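Local coordinates for protein synthesis inhibitor I (Hordeum vulgare, PDB 4FBC), which belongs to the plant ribosome-inactivating protein family, probably inhibits protein synthesis, and holds adenosine monophosphate in a pocket in this crystal, at residues A[37-42]-A[50-55]; A[54-57]-A[61-64]; A[99-102]-A[106-109]; A[260-263]-A[267-270]. The protein carries 3 engineered substitutions. All coordinates share one frame; numbering follows the deposited sequence.

Contact 1: A[37-42]-A[50-55]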
loop_
_atom_site.group_PDB
_atom_site.type_symbol
_atom_site.label_atom_id
_atom_site.label_comp_id
_atom_site.label_asym_id
_atom_site.label_seq_id
_atom_site.Cartn_x
_atom_site.Cartn_y
_atom_site.Cartn_z
ATOM N N ASN A 37 -2.514 -10.639 4.424
ATOM C CA ASN A 37 -3.285 -11.617 5.179
ATOM C C ASN A 37 -4.066 -10.963 6.319
ATOM O O ASN A 37 -5.243 -11.260 6.521
ATOM C CB ASN A 37 -2.373 -12.726 5.713
ATOM C CG ASN A 37 -3.124 -13.748 6.549
ATOM O OD1 ASN A 37 -2.965 -13.800 7.767
ATOM N ND2 ASN A 37 -3.953 -14.563 5.897
ATOM N N LYS A 38 -3.419 -10.060 7.048
ATOM C CA LYS A 38 -4.081 -9.378 8.155
ATOM C C LYS A 38 -5.114 -8.333 7.719
ATOM O O LYS A 38 -6.011 -7.984 8.496
ATOM C CB LYS A 38 -3.051 -8.777 9.117
ATOM C CG LYS A 38 -2.246 -9.853 9.856
ATOM C CD LYS A 38 -1.430 -9.265 10.989
ATOM C CE LYS A 38 -0.951 -10.363 11.934
ATOM N NZ LYS A 38 -0.129 -9.800 13.047
ATOM N N LEU A 39 -5.007 -7.855 6.483
ATOM C CA LEU A 39 -5.951 -6.860 5.948
ATOM C C LEU A 39 -7.233 -7.480 5.379
ATOM O O LEU A 39 -8.250 -6.794 5.206
ATOM C CB LEU A 39 -5.272 -6.017 4.850
ATOM C CG LEU A 39 -4.232 -4.975 5.247
ATOM C CD1 LEU A 39 -3.565 -4.361 4.005
ATOM C CD2 LEU A 39 -4.897 -3.896 6.097
ATOM N N ARG A 40 -7.196 -8.778 5.095
ATOM C CA ARG A 40 -8.209 -9.411 4.253
ATOM C C ARG A 40 -9.582 -9.484 4.915
ATOM O O ARG A 40 -9.703 -9.559 6.141
ATOM C CB ARG A 40 -7.767 -10.839 3.878
ATOM C CG ARG A 40 -8.119 -11.874 4.943
ATOM C CD ARG A 40 -7.321 -13.174 4.873
ATOM N NE ARG A 40 -7.782 -14.092 5.919
ATOM C CZ ARG A 40 -7.528 -13.972 7.226
ATOM N NH1 ARG A 40 -6.781 -12.974 7.697
ATOM N NH2 ARG A 40 -8.010 -14.877 8.076
ATOM N N ASN A 41 -10.613 -9.455 4.088
ATOM C CA ASN A 41 -11.942 -9.862 4.516
ATOM C C ASN A 41 -12.029 -11.379 4.386
ATOM O O ASN A 41 -12.116 -11.904 3.274
ATOM C CB ASN A 41 -13.000 -9.184 3.638
ATOM C CG ASN A 41 -14.422 -9.537 4.054
ATOM O OD1 ASN A 41 -14.635 -10.405 4.890
ATOM N ND2 ASN A 41 -15.399 -8.851 3.473
ATOM N N PRO A 42 -12.046 -12.095 5.523
ATOM C CA PRO A 42 -12.007 -13.561 5.414
ATOM C C PRO A 42 -13.223 -14.140 4.680
ATOM O O PRO A 42 -13.164 -15.282 4.220
ATOM C CB PRO A 42 -11.985 -14.032 6.883
ATOM C CG PRO A 42 -11.510 -12.849 7.673
ATOM C CD PRO A 42 -12.035 -11.637 6.923
ATOM N N PRO A 50 -7.019 -12.159 -1.743
ATOM C CA PRO A 50 -7.812 -11.488 -0.704
ATOM C C PRO A 50 -8.446 -10.170 -1.187
ATOM O O PRO A 50 -7.905 -9.496 -2.071
ATOM C CB PRO A 50 -6.787 -11.228 0.405
ATOM C CG PRO A 50 -5.472 -11.093 -0.316
ATOM C CD PRO A 50 -5.571 -12.064 -1.491
ATOM N N VAL A 51 -9.604 -9.824 -0.627
ATOM C CA VAL A 51 -10.258 -8.545 -0.935
ATOM C C VAL A 51 -10.374 -7.802 0.379
ATOM O O VAL A 51 -10.679 -8.405 1.400
ATOM C CB VAL A 51 -11.673 -8.743 -1.526
ATOM C CG1 VAL A 51 -12.302 -7.390 -1.898
ATOM C CG2 VAL A 51 -11.624 -9.661 -2.752
ATOM N N LEU A 52 -10.098 -6.504 0.357
ATOM C CA LEU A 52 -10.252 -5.674 1.536
ATOM C C LEU A 52 -11.733 -5.592 1.870
ATOM O O LEU A 52 -12.581 -5.704 0.979
ATOM C CB LEU A 52 -9.709 -4.273 1.258
ATOM C CG LEU A 52 -8.187 -4.143 1.214
ATOM C CD1 LEU A 52 -7.768 -2.933 0.385
ATOM C CD2 LEU A 52 -7.689 -3.999 2.633
ATOM N N PRO A 53 -12.051 -5.407 3.156
ATOM C CA PRO A 53 -13.439 -5.043 3.473
ATOM C C PRO A 53 -13.753 -3.667 2.872
ATOM O O PRO A 53 -12.822 -2.886 2.612
ATOM C CB PRO A 53 -13.435 -4.966 5.002
ATOM C CG PRO A 53 -12.016 -4.588 5.364
ATOM C CD PRO A 53 -11.130 -5.226 4.296
ATOM N N PRO A 54 -15.048 -3.366 2.645
ATOM C CA PRO A 54 -15.423 -2.019 2.193
ATOM C C PRO A 54 -14.989 -0.960 3.193
ATOM O O PRO A 54 -14.737 -1.271 4.363
ATOM C CB PRO A 54 -16.962 -2.074 2.168
ATOM C CG PRO A 54 -17.286 -3.526 1.974
ATOM C CD PRO A 54 -16.204 -4.271 2.739
ATOM N N VAL A 55 -14.901 0.285 2.727
ATOM C CA VAL A 55 -14.711 1.433 3.602
ATOM C C VAL A 55 -15.984 1.651 4.419
ATOM O O VAL A 55 -17.080 1.613 3.865
ATOM C CB VAL A 55 -14.415 2.701 2.761
ATOM C CG1 VAL A 55 -14.392 3.949 3.646
ATOM C CG2 VAL A 55 -13.098 2.530 1.991
HETATM O O HOH W 1 -14.841 -7.259 1.075
HETATM O O HOH W 2 -9.892 -12.094 1.567
#
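Asn41 and Val51 tie the exit of helix 25-39 to the chain leaving the small antiparallel pair of strands 45-46 and 49-50, inside the ribosome-inactivating protein fold. One direct hydrogen bond links them. Asn41 N donates to Val51 O at 2.9 Å. The bond is nearly straight, 165° at the hydrogen, and reaches the oxygen close to the line of its C=O bond. Within segment 37-42, Arg40 NH1 donates to Asn37 O.

Two waters add indirect links. Water 2 donates to Asn41 O at 2.8 Å and accepts from Val51 N. Water 1 accepts from Asn41 ND2 and donates to Leu52 O at 2.7 Å. The Asn41 amide can reach that water because its CG lies anti to the backbone N (chi1 -178°). Its OD1 takes a hydrogen bond from Ala43 N, and ND2 gives a weak one to Ala272 O of helix 269-278. Bonds at both ends fix the rotation of this buried amide.

The rest is packing. Arg40 CB rests on Pro50 CB at 3.6 Å. Beyond CB the arginine leads away, extended as far as NE. Asn37 ND2 and Pro42 CG lie over opposite faces of the guanidinium, both offset toward its rim. The Leu52 side chain starts away from the helix, yet its CD2 comes within 3.9 Å of Leu39 CB. Beside it, Pro53 CD lies 3.4 Å from Leu39 O.

Contact 2: A[54-57]-A[61-64]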
loop_
_atom_site.group_PDB
_atom_site.type_symbol
_atom_site.label_atom_id
_atom_site.label_comp_id
_atom_site.label_asym_id
_atom_site.label_seq_id
_atom_site.Cartn_x
_atom_site.Cartn_y
_atom_site.Cartn_z
ATOM N N PRO A 54 -15.048 -3.366 2.645
ATOM C CA PRO A 54 -15.423 -2.019 2.193
ATOM C C PRO A 54 -14.989 -0.960 3.193
ATOM O O PRO A 54 -14.737 -1.271 4.363
ATOM C CB PRO A 54 -16.962 -2.074 2.168
ATOM C CG PRO A 54 -17.286 -3.526 1.974
ATOM C CD PRO A 54 -16.204 -4.271 2.739
ATOM N N VAL A 55 -14.901 0.285 2.727
ATOM C CA VAL A 55 -14.711 1.433 3.602
ATOM C C VAL A 55 -15.984 1.651 4.419
ATOM O O VAL A 55 -17.080 1.613 3.865
ATOM C CB VAL A 55 -14.415 2.701 2.761
ATOM C CG1 VAL A 55 -14.392 3.949 3.646
ATOM C CG2 VAL A 55 -13.098 2.530 1.991
ATOM N N GLU A 56 -15.836 1.860 5.725
ATOM C CA GLU A 56 -16.978 2.084 6.607
ATOM C C GLU A 56 -17.683 3.379 6.224
ATOM O O GLU A 56 -17.046 4.421 6.052
ATOM C CB GLU A 56 -16.537 2.136 8.077
ATOM C CG GLU A 56 -15.938 0.826 8.604
ATOM C CD GLU A 56 -15.457 0.915 10.050
ATOM O OE1 GLU A 56 -14.826 1.930 10.420
ATOM O OE2 GLU A 56 -15.704 -0.040 10.825
ATOM N N PRO A 57 -19.007 3.318 6.067
ATOM C CA PRO A 57 -19.712 4.566 5.762
ATOM C C PRO A 57 -20.137 5.322 7.030
ATOM O O PRO A 57 -20.265 4.706 8.094
ATOM C CB PRO A 57 -20.919 4.092 4.940
ATOM C CG PRO A 57 -21.166 2.686 5.394
ATOM C CD PRO A 57 -19.865 2.128 5.927
ATOM N N PRO A 61 -12.018 8.011 8.615
ATOM C CA PRO A 61 -11.216 6.778 8.633
ATOM C C PRO A 61 -10.853 6.343 10.052
ATOM O O PRO A 61 -10.108 7.047 10.733
ATOM C CB PRO A 61 -9.947 7.173 7.864
ATOM C CG PRO A 61 -10.393 8.295 6.959
ATOM C CD PRO A 61 -11.439 9.042 7.733
ATOM N N SER A 62 -11.377 5.200 10.490
ATOM C CA SER A 62 -11.159 4.744 11.863
ATOM C C SER A 62 -10.497 3.366 11.973
ATOM O O SER A 62 -10.395 2.808 13.070
ATOM C CB SER A 62 -12.481 4.744 12.645
ATOM O OG SER A 62 -13.258 3.594 12.349
ATOM N N ARG A 63 -10.049 2.821 10.843
ATOM C CA ARG A 63 -9.353 1.530 10.824
ATOM C C ARG A 63 -7.948 1.711 10.254
ATOM O O ARG A 63 -7.792 2.071 9.084
ATOM C CB ARG A 63 -10.152 0.505 10.004
ATOM C CG ARG A 63 -11.512 0.156 10.589
ATOM C CD ARG A 63 -12.220 -0.926 9.786
ATOM N NE ARG A 63 -11.471 -2.185 9.824
ATOM C CZ ARG A 63 -10.774 -2.660 8.800
ATOM N NH1 ARG A 63 -10.755 -1.996 7.649
ATOM N NH2 ARG A 63 -10.107 -3.804 8.922
ATOM N N TRP A 64 -6.936 1.472 11.090
ATOM C CA TRP A 64 -5.534 1.743 10.743
ATOM C C TRP A 64 -4.635 0.566 11.089
ATOM O O TRP A 64 -4.968 -0.234 11.962
ATOM C CB TRP A 64 -5.039 2.970 11.521
ATOM C CG TRP A 64 -5.778 4.229 11.148
ATOM C CD1 TRP A 64 -6.984 4.647 11.632
ATOM C CD2 TRP A 64 -5.357 5.219 10.200
ATOM N NE1 TRP A 64 -7.340 5.839 11.040
ATOM C CE2 TRP A 64 -6.353 6.213 10.163
ATOM C CE3 TRP A 64 -4.232 5.364 9.391
ATOM C CZ2 TRP A 64 -6.260 7.332 9.335
ATOM C CZ3 TRP A 64 -4.137 6.478 8.567
ATOM C CH2 TRP A 64 -5.146 7.449 8.550
HETATM O O HOH W 3 -13.281 -0.758 6.714
HETATM O O HOH W 4 -13.464 3.682 9.083
#
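Glu56 reaches across to Ser62 and Arg63 between two irregular limbs of the loop that joins strands 49-50 and 64-70, and the closest pair of CA atoms, those of Glu56 and Pro61, is 7.7 Å apart. Side chains and water therefore make the contact. The Glu56 chain is extended beyond CG (chi2 178°), which carries its carboxylate to the far limb. There Glu56 OE1 lies 3.0 Å from Ser62 OG. Water 4 donates to Glu56 OE1 at 2.6 Å and accepts from Ser62 N at 2.9 Å.

Arg63 meets the carboxylate with its methylenes. Its CD is 3.7 Å from Glu56 CD, and the two side chains cross at about a right angle. A bend at chi3 (64°) turns the guanidinium elsewhere. Its NH2 forms a salt bridge with the C-terminal carboxylate of Lys282, and its NH1 gives a weak hydrogen bond to Ala84 O. Water 3 accepts from Arg63 NH1 at 3.0 Å and donates to Pro54 O at 2.8 Å.

Glu56 OE2 and Arg63 NE remain 4.8 Å apart, so the opposite charges can probably attract only at longer range. Arg63 is committed mainly to the chain terminus, while Glu56 is joined to the far limb by the water between its OE1 and Ser62 N.

Contact 3: A[99-102]-A[106-109]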
loop_
_atom_site.group_PDB
_atom_site.type_symbol
_atom_site.label_atom_id
_atom_site.label_comp_id
_atom_site.label_asym_id
_atom_site.label_seq_id
_atom_site.Cartn_x
_atom_site.Cartn_y
_atom_site.Cartn_z
ATOM N N TRP A 99 4.548 12.882 15.126
ATOM C CA TRP A 99 3.756 12.349 14.018
ATOM C C TRP A 99 3.633 13.393 12.913
ATOM O O TRP A 99 3.189 14.527 13.153
ATOM C CB TRP A 99 2.363 11.923 14.493
ATOM C CG TRP A 99 2.307 10.523 15.053
ATOM C CD1 TRP A 99 2.209 10.166 16.366
ATOM C CD2 TRP A 99 2.344 9.296 14.305
ATOM N NE1 TRP A 99 2.187 8.793 16.484
ATOM C CE2 TRP A 99 2.262 8.238 15.233
ATOM C CE3 TRP A 99 2.432 8.995 12.944
ATOM C CZ2 TRP A 99 2.271 6.895 14.837
ATOM C CZ3 TRP A 99 2.448 7.666 12.553
ATOM C CH2 TRP A 99 2.362 6.632 13.497
ATOM N N TRP A 100 4.050 13.008 11.711
ATOM C CA TRP A 100 3.924 13.848 10.532
ATOM C C TRP A 100 2.773 13.315 9.696
ATOM O O TRP A 100 2.585 12.104 9.597
ATOM C CB TRP A 100 5.224 13.828 9.727
ATOM C CG TRP A 100 6.396 14.296 10.525
ATOM C CD1 TRP A 100 7.220 13.537 11.306
ATOM C CD2 TRP A 100 6.874 15.642 10.626
ATOM N NE1 TRP A 100 8.186 14.328 11.883
ATOM C CE2 TRP A 100 7.990 15.624 11.485
ATOM C CE3 TRP A 100 6.459 16.860 10.080
ATOM C CZ2 TRP A 100 8.701 16.781 11.807
ATOM C CZ3 TRP A 100 7.169 18.003 10.396
ATOM C CH2 TRP A 100 8.278 17.957 11.250
ATOM N N GLU A 101 1.986 14.214 9.118
ATOM C CA GLU A 101 0.855 13.800 8.295
ATOM C C GLU A 101 0.950 14.339 6.869
ATOM O O GLU A 101 1.600 15.357 6.610
ATOM C CB GLU A 101 -0.464 14.223 8.934
ATOM C CG GLU A 101 -0.615 15.722 9.094
ATOM C CD GLU A 101 -1.887 16.088 9.833
ATOM O OE1 GLU A 101 -2.747 15.193 10.036
ATOM O OE2 GLU A 101 -2.027 17.274 10.193
ATOM N N LEU A 102 0.286 13.642 5.952
ATOM C CA LEU A 102 0.325 13.974 4.535
ATOM C C LEU A 102 -0.959 14.668 4.101
ATOM O O LEU A 102 -1.133 15.009 2.922
ATOM C CB LEU A 102 0.539 12.706 3.706
ATOM C CG LEU A 102 1.922 12.100 3.909
ATOM C CD1 LEU A 102 1.943 10.642 3.465
ATOM C CD2 LEU A 102 2.937 12.908 3.120
ATOM N N LEU A 106 -5.844 15.900 9.387
ATOM C CA LEU A 106 -6.401 14.542 9.421
ATOM C C LEU A 106 -6.105 13.794 10.727
ATOM O O LEU A 106 -7.013 13.228 11.349
ATOM C CB LEU A 106 -5.915 13.719 8.213
ATOM C CG LEU A 106 -6.462 12.292 8.072
ATOM C CD1 LEU A 106 -7.981 12.288 7.915
ATOM C CD2 LEU A 106 -5.792 11.553 6.904
ATOM N N ILE A 107 -4.837 13.778 11.131
ATOM C CA ILE A 107 -4.420 13.025 12.314
ATOM C C ILE A 107 -4.292 13.917 13.546
ATOM O O ILE A 107 -3.537 14.887 13.534
ATOM C CB ILE A 107 -3.079 12.286 12.078
ATOM C CG1 ILE A 107 -3.179 11.385 10.845
ATOM C CG2 ILE A 107 -2.671 11.489 13.317
ATOM C CD1 ILE A 107 -1.858 10.692 10.464
ATOM N N PRO A 108 -5.023 13.576 14.622
ATOM C CA PRO A 108 -4.954 14.338 15.876
ATOM C C PRO A 108 -3.520 14.542 16.371
ATOM O O PRO A 108 -2.785 13.568 16.569
ATOM C CB PRO A 108 -5.728 13.455 16.864
ATOM C CG PRO A 108 -6.685 12.691 16.009
ATOM C CD PRO A 108 -5.947 12.431 14.719
ATOM N N GLY A 109 -3.122 15.800 16.552
ATOM C CA GLY A 109 -1.833 16.121 17.139
ATOM C C GLY A 109 -0.660 16.103 16.176
ATOM O O GLY A 109 0.464 16.451 16.538
HETATM O O HOH W 5 -3.965 17.234 12.168
#
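Glu101 sends its side chain from strand 99-101 to the backbone of Leu106 and Ile107. This is the connection between two parallel neighbours, strands 99-101 and 111-112, at one end of the six-stranded mixed sheet of the ribosome-inactivating protein fold. At the base of the chain, Glu101 CB meets Ile107 CD1 at 4.1 Å. With chi1 at 62° the chain leaves the strand toward segment 106-109. From CG it runs extended, with chi2 at -175°, straight toward the loop. CD comes to 4.0 Å from Ile107 N.

At the tip the two carboxylate oxygens divide the work. OE1 accepts a hydrogen bond from Ile107 N at 2.8 Å. The bond is close to straight, 167° at the hydrogen, and arrives nearly in line with the C-O bond. Beside it, OE1 also touches the side of Ile107, with CB at 3.6 Å. OE2 accepts a hydrogen bond from Gly105 N, just ahead of Leu106. A single carboxylate thus grips the loop backbone at two amides, and these bonds, with water 5, probably offset the charge of a buried carboxylate. Water 5 donates to Glu101 OE2 at 2.8 Å, and its second proton goes to Ile107 O at 2.7 Å.

Contact 4: A[260-263]-A[267-270]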
loop_
_atom_site.group_PDB
_atom_site.type_symbol
_atom_site.label_atom_id
_atom_site.label_comp_id
_atom_site.label_asym_id
_atom_site.label_seq_id
_atom_site.Cartn_x
_atom_site.Cartn_y
_atom_site.Cartn_z
ATOM N N PHE A 260 -11.931 -3.088 -2.261
ATOM C CA PHE A 260 -13.334 -3.419 -2.426
ATOM C C PHE A 260 -13.988 -2.429 -3.397
ATOM O O PHE A 260 -13.829 -1.217 -3.270
ATOM C CB PHE A 260 -14.093 -3.425 -1.101
ATOM C CG PHE A 260 -15.530 -3.786 -1.267
ATOM C CD1 PHE A 260 -15.910 -5.113 -1.409
ATOM C CD2 PHE A 260 -16.501 -2.797 -1.341
ATOM C CE1 PHE A 260 -17.245 -5.455 -1.599
ATOM C CE2 PHE A 260 -17.833 -3.135 -1.534
ATOM C CZ PHE A 260 -18.205 -4.452 -1.657
ATOM N N VAL A 261 -14.714 -2.966 -4.367
ATOM C CA VAL A 261 -15.503 -2.147 -5.275
ATOM C C VAL A 261 -16.911 -2.725 -5.410
ATOM O O VAL A 261 -17.086 -3.940 -5.561
ATOM C CB VAL A 261 -14.871 -2.086 -6.678
ATOM C CG1 VAL A 261 -15.650 -1.091 -7.549
ATOM C CG2 VAL A 261 -13.412 -1.692 -6.606
ATOM N N GLU A 262 -17.917 -1.861 -5.350
ATOM C CA GLU A 262 -19.275 -2.295 -5.650
ATOM C C GLU A 262 -19.436 -2.411 -7.148
ATOM O O GLU A 262 -19.380 -1.405 -7.858
ATOM C CB GLU A 262 -20.294 -1.286 -5.122
ATOM C CG GLU A 262 -20.385 -1.226 -3.618
ATOM C CD GLU A 262 -21.534 -0.351 -3.141
ATOM O OE1 GLU A 262 -21.571 0.843 -3.513
ATOM O OE2 GLU A 262 -22.398 -0.858 -2.396
ATOM N N VAL A 263 -19.609 -3.635 -7.637
ATOM C CA VAL A 263 -19.854 -3.856 -9.060
ATOM C C VAL A 263 -21.293 -4.348 -9.224
ATOM O O VAL A 263 -21.851 -4.950 -8.301
ATOM C CB VAL A 263 -18.831 -4.850 -9.686
ATOM C CG1 VAL A 263 -17.399 -4.358 -9.447
ATOM C CG2 VAL A 263 -19.010 -6.253 -9.121
ATOM N N LEU A 267 -21.440 -7.978 -4.241
ATOM C CA LEU A 267 -21.692 -7.523 -2.882
ATOM C C LEU A 267 -21.782 -6.006 -2.799
ATOM O O LEU A 267 -21.017 -5.288 -3.439
ATOM C CB LEU A 267 -20.565 -7.986 -1.957
ATOM C CG LEU A 267 -20.506 -9.475 -1.621
ATOM C CD1 LEU A 267 -19.215 -9.796 -0.876
ATOM C CD2 LEU A 267 -21.710 -9.890 -0.799
ATOM N N THR A 268 -22.710 -5.524 -1.984
ATOM C CA THR A 268 -22.762 -4.113 -1.654
ATOM C C THR A 268 -21.806 -3.854 -0.515
ATOM O O THR A 268 -21.353 -4.791 0.152
ATOM C CB THR A 268 -24.152 -3.721 -1.158
ATOM O OG1 THR A 268 -24.511 -4.571 -0.058
ATOM C CG2 THR A 268 -25.185 -3.858 -2.278
ATOM N N VAL A 269 -21.519 -2.580 -0.278
ATOM C CA VAL A 269 -20.761 -2.170 0.897
ATOM C C VAL A 269 -21.350 -2.775 2.173
ATOM O O VAL A 269 -20.624 -3.387 2.974
ATOM C CB VAL A 269 -20.682 -0.639 1.000
ATOM C CG1 VAL A 269 -20.235 -0.215 2.383
ATOM C CG2 VAL A 269 -19.713 -0.113 -0.065
ATOM N N ALA A 270 -22.661 -2.647 2.351
ATOM C CA ALA A 270 -23.282 -3.125 3.585
ATOM C C ALA A 270 -23.185 -4.639 3.744
ATOM O O ALA A 270 -22.872 -5.138 4.829
ATOM C CB ALA A 270 -24.740 -2.667 3.685
HETATM O O HOH W 6 -19.157 -5.803 -5.416
HETATM O O HOH W 7 -22.390 -3.871 -5.712
#
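Phe260 points its ring at the backbone and side chains of Leu267, Thr268 and Val269. With chi1 at -179°, the ring swings away from its own backbone N and across to them. Leu267 O sits at the ring edge, near its plane, 3.4 Å from Phe260 CZ. Thr268 O is also close to CZ, in an oblique position. On one flank Phe260 CE1 meets Leu267 CB at 4.2 Å, the two side chains crossing at about a right angle. On the other, Phe260 CE2 packs against Val269 CG2 at 3.9 Å.

Leu267 and Thr268 lead into helix 269-278, which Val269 begins, close to the C-terminus of this ribosome-inactivating protein. Thr268 is the N-cap, and its OG1 accepts a hydrogen bond from Lys271 N. A second acceptor comes from across the loop. Glu262 OE2 takes the hydrogen bond of Val269 N at 2.9 Å, nearly straight at 168°. The donor reaches that oxygen from above the carboxylate plane, 37° out of it. The negative charge lies at the start of the helix, where the helix dipole would probably favour it.

The same carboxylate lies against apolar atoms, with Glu262 CD 3.6 Å from Val269 CG2. Thr268 CB is equally near Glu262 OE2. Water 6 joins three backbone atoms. It donates to Val261 O and Leu267 O, each at 2.8 Å, and accepts from Val263 N.

Contacts 1, 2, 3 and 4 follow one another along the chain. Contacts 1 and 2 share Pro54 and Val55 in the loop before strand 64-70, and their centres are 11 Å apart. Contact 4 comes much later in sequence but lies 12 Å from contact 1, centre to centre. Pro54, shared by contacts 1 and 2, touches contact 4: its CG is 3.5 Å from Phe260 CD2. Helix 269-278 also packs on Asn41 and Arg63 through Phe276. The C-terminal segment thus folds back onto the early loop. Contact 3 lies at the 111-112 edge of the six-stranded sheet. Its nearest atoms are about 4 Å from contact 2 without touching, and its centre is 29 Å from that of contact 4.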